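Local atomic coordinates of alcohol dehydrogenase (Thermus thermophilus, PDB entry 2EIH), a protein that probably catalyses nicotinamide-dependent oxidation or reduction of alcohols and carbonyl compounds, and carries a zinc ion held by four cysteines. Residues Leu34-Leu39 with Glu143-Pro148; Val85-Gly90 with Ala130-Lys135; Ile147-Leu152 with Ser289-Lys294; Thr153-Val158 with Ile184-Leu189; Gly178-Ala183 with Val240-Ala245. One frame throughout, in Å; residues are numbered along the deposited sequence.

Interaction 1: residues Leu34-Leu39 with Glu143-Pro148; sequences LKAAAL and EAAAIP
A38 and A146 bring the two backbones closest, 5.4 Å between their CA atoms, where the end of strand 29-38 passes the last turn of helix 141-146. The CB atoms of A36 and A38 both point at the helix, whereas A37 between them faces the other way. A145 fills the gap from the helix side: its CB lies 3.8 Å from A36 CB and 3.6 Å from A36 O, and reaches A38 CB at a longer 4.3 Å. A38 CB in turn sits 3.2 Å from A145 O and 4.0 Å from A146 CA, so one methyl covers the carbonyl end of A145 and the backbone beyond it. The strand carries a classic beta bulge here, K35 and A36 both facing S66 of strand 64-72; A36 and A145 each touch S66 as well. K337 of strand 337-341 lies against A146. Each touching side chain is a single methyl group, which lets helix and sheet come close with little surface buried, 143 Å² in all. The contact therefore rests on van der Waals packing of buried alanines, with no hydrogen bond or charge across it; the methyls lie against the carbonyl oxygens A36 O and A145 O.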
# COMPACT_ATOMS: atom_id res chain seq x y z
N LEU A 34 22.23 25.69 -22.03
CA LEU A 34 22.09 25.95 -20.60
C LEU A 34 22.13 27.42 -20.18
O LEU A 34 22.81 28.24 -20.80
CB LEU A 34 23.18 25.18 -19.84
CG LEU A 34 23.03 23.65 -19.92
CD1 LEU A 34 24.35 22.96 -19.64
CD2 LEU A 34 21.96 23.21 -18.95
N LYS A 35 21.40 27.74 -19.13
CA LYS A 35 21.33 29.09 -18.59
C LYS A 35 21.87 29.08 -17.16
O LYS A 35 22.49 30.04 -16.70
CB LYS A 35 19.88 29.59 -18.59
CG LYS A 35 19.33 30.05 -19.96
CD LYS A 35 20.24 31.10 -20.60
CE LYS A 35 19.60 31.81 -21.80
NZ LYS A 35 18.72 32.96 -21.42
N ALA A 36 21.62 27.98 -16.47
CA ALA A 36 22.06 27.83 -15.11
C ALA A 36 22.30 26.37 -14.79
O ALA A 36 21.59 25.48 -15.27
CB ALA A 36 21.00 28.40 -14.16
N ALA A 37 23.34 26.11 -14.00
CA ALA A 37 23.66 24.76 -13.57
C ALA A 37 23.75 24.86 -12.06
O ALA A 37 24.49 25.68 -11.52
CB ALA A 37 24.99 24.32 -14.15
N ALA A 38 22.96 24.03 -11.39
CA ALA A 38 22.95 24.02 -9.94
C ALA A 38 24.00 23.05 -9.46
O ALA A 38 24.22 22.01 -10.07
CB ALA A 38 21.57 23.62 -9.42
N LEU A 39 24.63 23.40 -8.34
CA LEU A 39 25.69 22.58 -7.75
C LEU A 39 25.16 21.58 -6.73
O LEU A 39 24.36 21.93 -5.87
CB LEU A 39 26.71 23.49 -7.06
CG LEU A 39 27.90 24.06 -7.83
CD1 LEU A 39 27.49 24.75 -9.11
CD2 LEU A 39 28.65 25.03 -6.90
N GLU A 143 16.49 29.63 -10.40
CA GLU A 143 15.53 29.03 -9.49
C GLU A 143 15.12 27.67 -10.06
O GLU A 143 15.05 26.66 -9.34
CB GLU A 143 14.31 29.96 -9.35
CG GLU A 143 14.53 31.21 -8.51
CD GLU A 143 13.31 32.13 -8.43
OE1 GLU A 143 13.16 32.83 -7.41
OE2 GLU A 143 12.49 32.11 -9.37
N ALA A 144 14.89 27.64 -11.37
CA ALA A 144 14.51 26.41 -12.06
C ALA A 144 15.61 25.35 -11.91
O ALA A 144 15.34 24.22 -11.47
CB ALA A 144 14.25 26.69 -13.53
N ALA A 145 16.85 25.72 -12.24
CA ALA A 145 17.96 24.77 -12.12
C ALA A 145 18.12 24.21 -10.71
O ALA A 145 18.61 23.11 -10.52
CB ALA A 145 19.27 25.42 -12.55
N ALA A 146 17.68 24.96 -9.72
CA ALA A 146 17.82 24.50 -8.35
C ALA A 146 16.83 23.42 -7.90
O ALA A 146 17.07 22.73 -6.92
CB ALA A 146 17.73 25.70 -7.40
N ILE A 147 15.74 23.23 -8.64
CA ILE A 147 14.71 22.28 -8.27
C ILE A 147 14.90 20.76 -8.34
O ILE A 147 14.96 20.09 -7.29
CB ILE A 147 13.39 22.59 -9.01
CG1 ILE A 147 12.93 23.99 -8.68
CG2 ILE A 147 12.31 21.57 -8.62
CD1 ILE A 147 11.81 24.49 -9.56
N PRO A 148 15.02 20.19 -9.56
CA PRO A 148 15.17 18.76 -9.82
C PRO A 148 15.82 17.85 -8.76
O PRO A 148 15.13 17.20 -7.97
CB PRO A 148 15.87 18.73 -11.16
CG PRO A 148 15.33 19.94 -11.83
CD PRO A 148 15.47 20.96 -10.74

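Interaction 2: residues Val85-Gly90 with Ala130-Lys135; sequences VVINPG and ANLAPK
V86 and A133 form the central pair of two antiparallel strands, 85-87 and 132-134, whose axes approach to 4.6 Å with 144° between their directions. V86 N donates to A133 O at 2.8 Å, and A133 N returns a nearly straight bond to V86 O at 3.0 Å. Past the paired residues, N88 N bonds to N131 O at 2.9 Å, the donor standing 48° above the carbonyl plane. V86 and A133 share one face of the ladder, where V86 CG2 packs on A133 CB at 3.9 Å; L301 of helix 297-306 covers both. V86 CG1, set beside the backbone N by chi1 -59°, meets K135 CB at 3.8 Å, the two side chains crossing at about a right angle. I87 and L132 share the opposite face. V85 diverges from its partner P134, yet its CG2 comes 4.1 Å from L132 CG. The amine of K135 leads off to E84 in a salt bridge and to L139 O. Two waters close the other end: one accepts from N88 ND2 and donates to A130 O, the second accepts from N131 ND2 and donates to G90 O. N88 ND2 and G90 O also bond to K294. This hydrogen-bonded ladder belongs to the curled sheet of the GroES-like domain, as in other medium-chain alcohol dehydrogenases.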
# COMPACT_ATOMS: atom_id res chain seq x y z
N VAL A 85 13.21 24.84 -20.54
CA VAL A 85 13.18 23.54 -19.87
C VAL A 85 14.16 23.38 -18.70
O VAL A 85 15.11 24.15 -18.53
CB VAL A 85 13.50 22.41 -20.88
CG1 VAL A 85 12.47 22.39 -22.00
CG2 VAL A 85 14.89 22.60 -21.48
N VAL A 86 13.91 22.36 -17.89
CA VAL A 86 14.77 22.01 -16.77
C VAL A 86 15.13 20.56 -17.08
O VAL A 86 14.42 19.88 -17.82
CB VAL A 86 14.04 22.08 -15.40
CG1 VAL A 86 13.52 23.48 -15.18
CG2 VAL A 86 12.91 21.08 -15.37
N ILE A 87 16.22 20.09 -16.50
CA ILE A 87 16.72 18.74 -16.71
C ILE A 87 16.30 17.80 -15.60
O ILE A 87 16.27 18.18 -14.44
CB ILE A 87 18.26 18.80 -16.79
CG1 ILE A 87 18.68 19.52 -18.08
CG2 ILE A 87 18.84 17.41 -16.62
CD1 ILE A 87 20.12 19.92 -18.10
N ASN A 88 15.95 16.57 -15.98
CA ASN A 88 15.55 15.49 -15.05
C ASN A 88 16.87 14.71 -15.03
O ASN A 88 17.14 13.94 -15.95
CB ASN A 88 14.45 14.65 -15.69
CG ASN A 88 13.52 14.02 -14.67
OD1 ASN A 88 13.96 13.38 -13.71
ND2 ASN A 88 12.22 14.16 -14.89
N PRO A 89 17.69 14.88 -13.99
CA PRO A 89 19.00 14.23 -13.84
C PRO A 89 19.09 12.70 -13.85
O PRO A 89 20.20 12.15 -13.87
CB PRO A 89 19.55 14.85 -12.57
CG PRO A 89 18.32 15.03 -11.75
CD PRO A 89 17.28 15.52 -12.72
N GLY A 90 17.95 12.01 -13.86
CA GLY A 90 17.98 10.55 -13.85
C GLY A 90 18.14 9.87 -15.19
O GLY A 90 17.25 9.95 -16.05
N ALA A 130 13.51 12.12 -22.81
CA ALA A 130 12.82 11.65 -21.61
C ALA A 130 13.34 12.35 -20.35
O ALA A 130 12.72 12.27 -19.28
CB ALA A 130 12.98 10.14 -21.46
N ASN A 131 14.47 13.03 -20.47
CA ASN A 131 15.06 13.70 -19.32
C ASN A 131 14.93 15.21 -19.39
O ASN A 131 15.73 15.93 -18.80
CB ASN A 131 16.54 13.30 -19.21
CG ASN A 131 16.74 11.80 -19.21
OD1 ASN A 131 17.86 11.32 -19.05
ND2 ASN A 131 15.66 11.06 -19.41
N LEU A 132 13.90 15.67 -20.07
CA LEU A 132 13.64 17.09 -20.23
C LEU A 132 12.20 17.44 -19.83
O LEU A 132 11.26 16.82 -20.31
CB LEU A 132 13.85 17.49 -21.68
CG LEU A 132 14.91 18.53 -22.00
CD1 LEU A 132 16.25 18.08 -21.46
CD2 LEU A 132 14.96 18.74 -23.49
N ALA A 133 12.04 18.44 -18.98
CA ALA A 133 10.72 18.87 -18.55
C ALA A 133 10.58 20.37 -18.79
O ALA A 133 11.57 21.09 -18.77
CB ALA A 133 10.50 18.55 -17.08
N PRO A 134 9.35 20.85 -19.02
CA PRO A 134 9.14 22.28 -19.26
C PRO A 134 9.44 23.08 -18.01
O PRO A 134 9.05 22.69 -16.90
CB PRO A 134 7.66 22.34 -19.64
CG PRO A 134 7.08 21.27 -18.78
CD PRO A 134 8.07 20.13 -18.97
N LYS A 135 10.17 24.17 -18.20
CA LYS A 135 10.53 25.04 -17.09
C LYS A 135 9.35 25.91 -16.72
O LYS A 135 8.75 26.56 -17.58
CB LYS A 135 11.70 25.95 -17.46
CG LYS A 135 11.87 27.14 -16.53
CD LYS A 135 12.72 28.24 -17.16
CE LYS A 135 12.66 29.54 -16.37
NZ LYS A 135 11.29 30.12 -16.36
O HOH W 1 11.71 14.20 -17.62
O HOH W 2 16.87 8.14 -18.64

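Interaction 3: residues Ile147-Leu152 with Ser289-Lys294; sequences IPLTFL and STMASK
L149 and L152 meet M291 and A292 with no aromatic ring between them; the F151 ring of the same helix is turned to other neighbours, I147 O lying in its plane at its edge, and the F151 side chain touches I300. The contact is carried instead by two leucines, a methionine thioether and an alanine methyl. L149 CG is anti to the backbone N (chi1 -160°), and chi2 of -52° then orients the branch whose CD2 meets M291 SD at 3.5 Å. The M291 chain is bent at its second and third torsions, and it crosses the L149 side chain at about a right angle. A292 faces the helix: its CB lies 3.0 Å from L152 O, a tight approach, and 4.0 Å from L152 CB. L152 CD2 lies 3.7 Å from S293 O. P89 of strand 84-91 touches both L149 and M291, while I300 of helix 297-306 packs on L152. S293 OG is bonded to G102 O, and L100 of a third subunit packs on S293. Helix 148-161 here receives the loop that leaves strand 285-288, an edge strand, within this chain, of the parallel sheet. Such a place, where a Rossmann-type domain meets the GroES-like part of the chain, is characteristic of the medium-chain dehydrogenase fold.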
# COMPACT_ATOMS: atom_id res chain seq x y z
N ILE A 147 15.74 23.23 -8.64
CA ILE A 147 14.71 22.28 -8.27
C ILE A 147 14.90 20.76 -8.34
O ILE A 147 14.96 20.09 -7.29
CB ILE A 147 13.39 22.59 -9.01
CG1 ILE A 147 12.93 23.99 -8.68
CG2 ILE A 147 12.31 21.57 -8.62
CD1 ILE A 147 11.81 24.49 -9.56
N PRO A 148 15.02 20.19 -9.56
CA PRO A 148 15.17 18.76 -9.82
C PRO A 148 15.82 17.85 -8.76
O PRO A 148 15.13 17.20 -7.97
CB PRO A 148 15.87 18.73 -11.16
CG PRO A 148 15.33 19.94 -11.83
CD PRO A 148 15.47 20.96 -10.74
N LEU A 149 17.15 17.78 -8.78
CA LEU A 149 17.89 16.91 -7.86
C LEU A 149 17.38 16.91 -6.41
O LEU A 149 16.99 15.86 -5.89
CB LEU A 149 19.39 17.27 -7.90
CG LEU A 149 20.54 16.34 -7.45
CD1 LEU A 149 20.27 15.82 -6.05
CD2 LEU A 149 20.71 15.19 -8.42
N THR A 150 17.36 18.06 -5.73
CA THR A 150 16.90 18.05 -4.34
C THR A 150 15.41 17.79 -4.18
O THR A 150 15.02 17.04 -3.29
CB THR A 150 17.25 19.35 -3.57
OG1 THR A 150 16.89 20.50 -4.35
CG2 THR A 150 18.72 19.39 -3.22
N PHE A 151 14.57 18.38 -5.02
CA PHE A 151 13.15 18.11 -4.86
C PHE A 151 12.80 16.64 -5.08
O PHE A 151 11.96 16.10 -4.37
CB PHE A 151 12.30 19.04 -5.73
CG PHE A 151 12.06 20.36 -5.08
CD1 PHE A 151 13.02 21.36 -5.16
CD2 PHE A 151 10.96 20.55 -4.26
CE1 PHE A 151 12.89 22.53 -4.42
CE2 PHE A 151 10.81 21.72 -3.51
CZ PHE A 151 11.79 22.71 -3.60
N LEU A 152 13.45 15.98 -6.02
CA LEU A 152 13.17 14.57 -6.25
C LEU A 152 13.60 13.70 -5.08
O LEU A 152 12.90 12.77 -4.71
CB LEU A 152 13.86 14.08 -7.52
CG LEU A 152 13.23 14.60 -8.81
CD1 LEU A 152 14.23 14.51 -9.95
CD2 LEU A 152 11.98 13.77 -9.12
N SER A 289 17.58 6.43 0.92
CA SER A 289 16.95 6.93 -0.28
C SER A 289 17.87 7.77 -1.14
O SER A 289 18.48 8.73 -0.67
CB SER A 289 15.70 7.75 0.08
OG SER A 289 15.19 8.45 -1.06
N THR A 290 17.97 7.41 -2.41
CA THR A 290 18.81 8.16 -3.33
C THR A 290 17.94 8.53 -4.51
O THR A 290 17.33 7.67 -5.13
CB THR A 290 20.02 7.33 -3.81
OG1 THR A 290 20.88 7.04 -2.70
CG2 THR A 290 20.81 8.10 -4.86
N MET A 291 17.87 9.82 -4.79
CA MET A 291 17.06 10.32 -5.91
C MET A 291 15.59 9.87 -5.83
O MET A 291 15.04 9.68 -4.74
CB MET A 291 17.68 9.86 -7.23
CG MET A 291 18.94 10.65 -7.65
SD MET A 291 18.63 12.37 -8.19
CE MET A 291 18.24 12.16 -9.94
N ALA A 292 14.95 9.71 -6.98
CA ALA A 292 13.56 9.30 -7.04
C ALA A 292 13.23 8.94 -8.48
O ALA A 292 14.08 9.05 -9.36
CB ALA A 292 12.65 10.43 -6.57
N SER A 293 12.00 8.51 -8.71
CA SER A 293 11.55 8.16 -10.05
C SER A 293 11.38 9.42 -10.89
O SER A 293 10.89 10.44 -10.40
CB SER A 293 10.22 7.41 -9.97
OG SER A 293 9.70 7.20 -11.26
N LYS A 294 11.80 9.36 -12.15
CA LYS A 294 11.67 10.51 -13.04
C LYS A 294 10.26 11.07 -13.11
O LYS A 294 10.06 12.26 -13.30
CB LYS A 294 12.12 10.14 -14.46
CG LYS A 294 13.60 10.09 -14.66
CD LYS A 294 13.92 10.09 -16.15
CE LYS A 294 13.90 8.68 -16.73
NZ LYS A 294 15.03 7.87 -16.19

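Interaction 4: residues Thr153-Val158 with Ile184-Leu189; sequences TAWQMV and IQIAKL
A helix pair at the flank of the Rossmann-type domain brings I186 against A154, W155 and V158: helix 180-189, which joins parallel strands 169-172 and 193-198 in a beta-alpha-beta crossover, lies on helix 148-161. The two short segments cross at -42° with their axes 9.5 Å apart. I186 carries most of the contact, using two branches. Its CD1, extended by chi2 171°, enters beside A154 and W155, 3.9 Å from A154 CB, 3.8 Å from W155 N and 4.1 Å from W155 CE3. That methyl approaches the indole obliquely, and the two side chains cross at about a right angle. The other branch, I186 CG2, packs on V158 CG1 at 3.6 Å. V158 CG1 is anti to the backbone N and goes on to A187 CA at 3.9 Å. The W155 side chain also touches P299, I300 and F303 of helix 297-306, and R165 of a fourth subunit packs against it, tying this pair to the tetramer. The residues that touch are buried and no hydrogen bond joins the segments. Cohesion thus comes from dispersion and the exclusion of water, with the forked isoleucine matching the spacing of A154 and V158, one turn apart on the opposing helix.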
# COMPACT_ATOMS: atom_id res chain seq x y z
N THR A 153 14.75 14.02 -4.50
CA THR A 153 15.27 13.27 -3.38
C THR A 153 14.41 13.47 -2.15
O THR A 153 14.10 12.53 -1.43
CB THR A 153 16.72 13.69 -3.08
OG1 THR A 153 17.54 13.40 -4.22
CG2 THR A 153 17.25 12.95 -1.86
N ALA A 154 14.00 14.71 -1.91
CA ALA A 154 13.17 15.03 -0.77
C ALA A 154 11.79 14.40 -0.92
O ALA A 154 11.16 14.01 0.06
CB ALA A 154 13.03 16.55 -0.63
N TRP A 155 11.32 14.31 -2.16
CA TRP A 155 10.00 13.76 -2.41
C TRP A 155 9.92 12.26 -2.14
O TRP A 155 8.96 11.79 -1.52
CB TRP A 155 9.58 14.07 -3.85
CG TRP A 155 8.20 13.57 -4.19
CD1 TRP A 155 7.83 12.28 -4.40
CD2 TRP A 155 7.03 14.37 -4.38
NE1 TRP A 155 6.50 12.22 -4.72
CE2 TRP A 155 5.98 13.49 -4.72
CE3 TRP A 155 6.76 15.74 -4.31
CZ2 TRP A 155 4.68 13.94 -4.99
CZ3 TRP A 155 5.48 16.19 -4.57
CH2 TRP A 155 4.45 15.29 -4.92
N GLN A 156 10.92 11.51 -2.59
CA GLN A 156 10.92 10.07 -2.34
C GLN A 156 10.98 9.81 -0.85
O GLN A 156 10.31 8.92 -0.35
CB GLN A 156 12.10 9.37 -3.03
CG GLN A 156 12.04 7.85 -2.88
CD GLN A 156 13.02 7.10 -3.77
OE1 GLN A 156 14.09 6.70 -3.32
NE2 GLN A 156 12.66 6.91 -5.04
N MET A 157 11.77 10.61 -0.13
CA MET A 157 11.90 10.43 1.31
C MET A 157 10.59 10.75 2.05
O MET A 157 10.11 9.94 2.84
CB MET A 157 13.03 11.31 1.86
CG MET A 157 14.41 10.92 1.37
SD MET A 157 15.72 11.92 2.15
CE MET A 157 15.52 13.38 1.28
N VAL A 158 10.01 11.91 1.76
CA VAL A 158 8.76 12.35 2.39
C VAL A 158 7.52 11.57 1.95
O VAL A 158 6.83 10.97 2.76
CB VAL A 158 8.55 13.87 2.12
CG1 VAL A 158 7.22 14.35 2.70
CG2 VAL A 158 9.70 14.67 2.71
N ILE A 184 11.10 20.33 3.96
CA ILE A 184 10.22 21.07 4.86
C ILE A 184 8.93 21.44 4.13
O ILE A 184 7.83 21.28 4.68
CB ILE A 184 10.96 22.32 5.39
CG1 ILE A 184 12.12 21.85 6.28
CG2 ILE A 184 9.99 23.21 6.17
CD1 ILE A 184 13.02 22.93 6.77
N GLN A 185 9.06 21.89 2.88
CA GLN A 185 7.93 22.30 2.05
C GLN A 185 7.06 21.12 1.57
O GLN A 185 5.84 21.21 1.53
CB GLN A 185 8.42 23.09 0.83
CG GLN A 185 9.14 24.38 1.17
CD GLN A 185 9.63 25.14 -0.05
OE1 GLN A 185 8.84 25.75 -0.77
NE2 GLN A 185 10.93 25.10 -0.28
N ILE A 186 7.70 20.02 1.17
CA ILE A 186 6.93 18.88 0.70
C ILE A 186 6.19 18.31 1.91
O ILE A 186 5.01 17.96 1.81
CB ILE A 186 7.86 17.83 0.08
CG1 ILE A 186 8.43 18.39 -1.23
CG2 ILE A 186 7.09 16.55 -0.19
CD1 ILE A 186 9.50 17.58 -1.85
N ALA A 187 6.88 18.26 3.04
CA ALA A 187 6.29 17.77 4.28
C ALA A 187 5.01 18.53 4.60
O ALA A 187 3.97 17.92 4.87
CB ALA A 187 7.28 17.93 5.43
N LYS A 188 5.08 19.86 4.59
CA LYS A 188 3.91 20.67 4.87
C LYS A 188 2.83 20.44 3.81
O LYS A 188 1.64 20.37 4.13
CB LYS A 188 4.28 22.15 4.91
CG LYS A 188 5.12 22.54 6.12
CD LYS A 188 4.36 22.38 7.42
CE LYS A 188 3.06 23.18 7.39
NZ LYS A 188 2.33 23.06 8.68
N LEU A 189 3.25 20.32 2.56
CA LEU A 189 2.34 20.09 1.46
C LEU A 189 1.49 18.84 1.75
O LEU A 189 0.33 18.78 1.34
CB LEU A 189 3.12 19.89 0.16
CG LEU A 189 2.49 20.25 -1.20
CD1 LEU A 189 3.10 19.33 -2.26
CD2 LEU A 189 0.97 20.08 -1.20

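Interaction 5: residues Gly178-Ala183 with Val240-Ala245; sequences GVSVAA and VDHTGA
H242 CG stands between its backbone N and carbonyl carbon (chi1 69°), and the ring, turned by chi2 -78°, comes to lie over G178, whose backbone phi is positive. G178 lies just before helix 180-189 and after strand 169-172 of the Rossmann-type sheet, where dehydrogenases of this family usually carry a glycine-rich loop that binds the dinucleotide; H242 lies just past the end of strand 236-241. G178 CA makes a CH-pi contact with the imidazole, 4.2 Å from the ring centroid and 27° off its normal; the absence of a side chain lets it come 3.8 Å from H242 CD2. V179 N lies over the same face. T243 CG2 lies over one face too, offset toward the rim. Alongside, the side chains of V179 and H242 slide past each other in opposite directions, with V179 CG2 3.9 Å from H242 CB. Farther along, the helix meets the sheet through A183 CB and V240 CG1, 3.8 Å apart, V240 CG1 being anti to the backbone N. S180 OG is hydrogen-bonded to S177 O and A174 O. Past the strand end, D241 holds the chain in an Asx turn: its OD2 accepts from T243 N at 3.0 Å, met from above the carboxylate plane, and with its syn lone pair takes the hydroxyl bond of T243 OG1, also at 3.0 Å.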
# COMPACT_ATOMS: atom_id res chain seq x y z
N GLY A 178 21.42 20.60 1.99
CA GLY A 178 20.97 19.39 1.35
C GLY A 178 19.53 19.42 0.86
O GLY A 178 19.13 20.31 0.10
N VAL A 179 18.75 18.44 1.30
CA VAL A 179 17.36 18.35 0.89
C VAL A 179 16.36 18.91 1.90
O VAL A 179 15.16 18.80 1.70
CB VAL A 179 16.99 16.88 0.61
CG1 VAL A 179 17.73 16.40 -0.63
CG2 VAL A 179 17.35 16.02 1.81
N SER A 180 16.86 19.52 2.97
CA SER A 180 15.98 20.06 4.00
C SER A 180 15.01 21.12 3.47
O SER A 180 13.82 21.09 3.78
CB SER A 180 16.79 20.65 5.15
OG SER A 180 17.69 21.63 4.72
N VAL A 181 15.51 22.06 2.67
CA VAL A 181 14.69 23.12 2.11
C VAL A 181 13.47 22.52 1.41
O VAL A 181 12.33 22.96 1.63
CB VAL A 181 15.49 23.98 1.12
CG1 VAL A 181 14.56 24.83 0.27
CG2 VAL A 181 16.46 24.88 1.89
N ALA A 182 13.71 21.53 0.56
CA ALA A 182 12.61 20.88 -0.17
C ALA A 182 11.75 19.99 0.75
O ALA A 182 10.53 19.94 0.60
CB ALA A 182 13.19 20.04 -1.33
N ALA A 183 12.39 19.30 1.69
CA ALA A 183 11.69 18.41 2.61
C ALA A 183 10.73 19.13 3.54
O ALA A 183 9.67 18.61 3.89
CB ALA A 183 12.69 17.60 3.43
N VAL A 240 13.40 13.31 8.41
CA VAL A 240 14.17 13.46 7.18
C VAL A 240 15.58 13.87 7.57
O VAL A 240 15.79 14.96 8.08
CB VAL A 240 13.59 14.53 6.27
CG1 VAL A 240 14.41 14.62 4.99
CG2 VAL A 240 12.14 14.23 5.96
N ASP A 241 16.55 13.00 7.31
CA ASP A 241 17.93 13.27 7.65
C ASP A 241 18.86 13.13 6.45
O ASP A 241 18.77 12.16 5.70
CB ASP A 241 18.37 12.30 8.75
CG ASP A 241 19.68 12.70 9.37
OD1 ASP A 241 20.22 11.94 10.20
OD2 ASP A 241 20.18 13.78 9.03
N HIS A 242 19.75 14.09 6.24
CA HIS A 242 20.68 14.00 5.11
C HIS A 242 22.11 14.12 5.60
O HIS A 242 23.04 14.24 4.80
CB HIS A 242 20.41 15.11 4.09
CG HIS A 242 20.77 16.47 4.59
ND1 HIS A 242 19.96 17.18 5.46
CD2 HIS A 242 21.86 17.25 4.38
CE1 HIS A 242 20.54 18.33 5.76
NE2 HIS A 242 21.69 18.39 5.12
N THR A 243 22.28 14.10 6.91
CA THR A 243 23.61 14.21 7.48
C THR A 243 23.97 12.92 8.20
O THR A 243 24.89 12.21 7.79
CB THR A 243 23.69 15.41 8.44
OG1 THR A 243 22.74 15.26 9.51
CG2 THR A 243 23.38 16.70 7.69
N GLY A 244 23.24 12.62 9.27
CA GLY A 244 23.49 11.41 10.04
C GLY A 244 24.95 11.23 10.40
O GLY A 244 25.76 12.15 10.25
N ALA A 245 25.28 10.05 10.89
CA ALA A 245 26.65 9.73 11.28
C ALA A 245 27.28 10.80 12.16
O ALA A 245 28.50 11.00 12.15
CB ALA A 245 27.50 9.52 10.03

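Interaction 2 and the strand of interaction 1 belong to the GroES-like sheet, the two centres 11 Å apart, and A144 packs on V86. Along the chain, the 39 residues between the segments of interaction 2 fall within the longer excursion spanned by interaction 1. I147 and P148 then pass from interaction 1 to interaction 3, where helix 148-161 begins. That helix continues into interaction 4, whose centre is 10 Å from interaction 3, and helix 180-189 joins interactions 4 and 5, whose segments alternate along the chain. K294 of interaction 3 ties back to N88 and G90 of interaction 2. Interactions 2 and 5 lie some 23 Å apart between centres, and helix 148-161 bridges the GroES-like and Rossmann-type parts of the subunit.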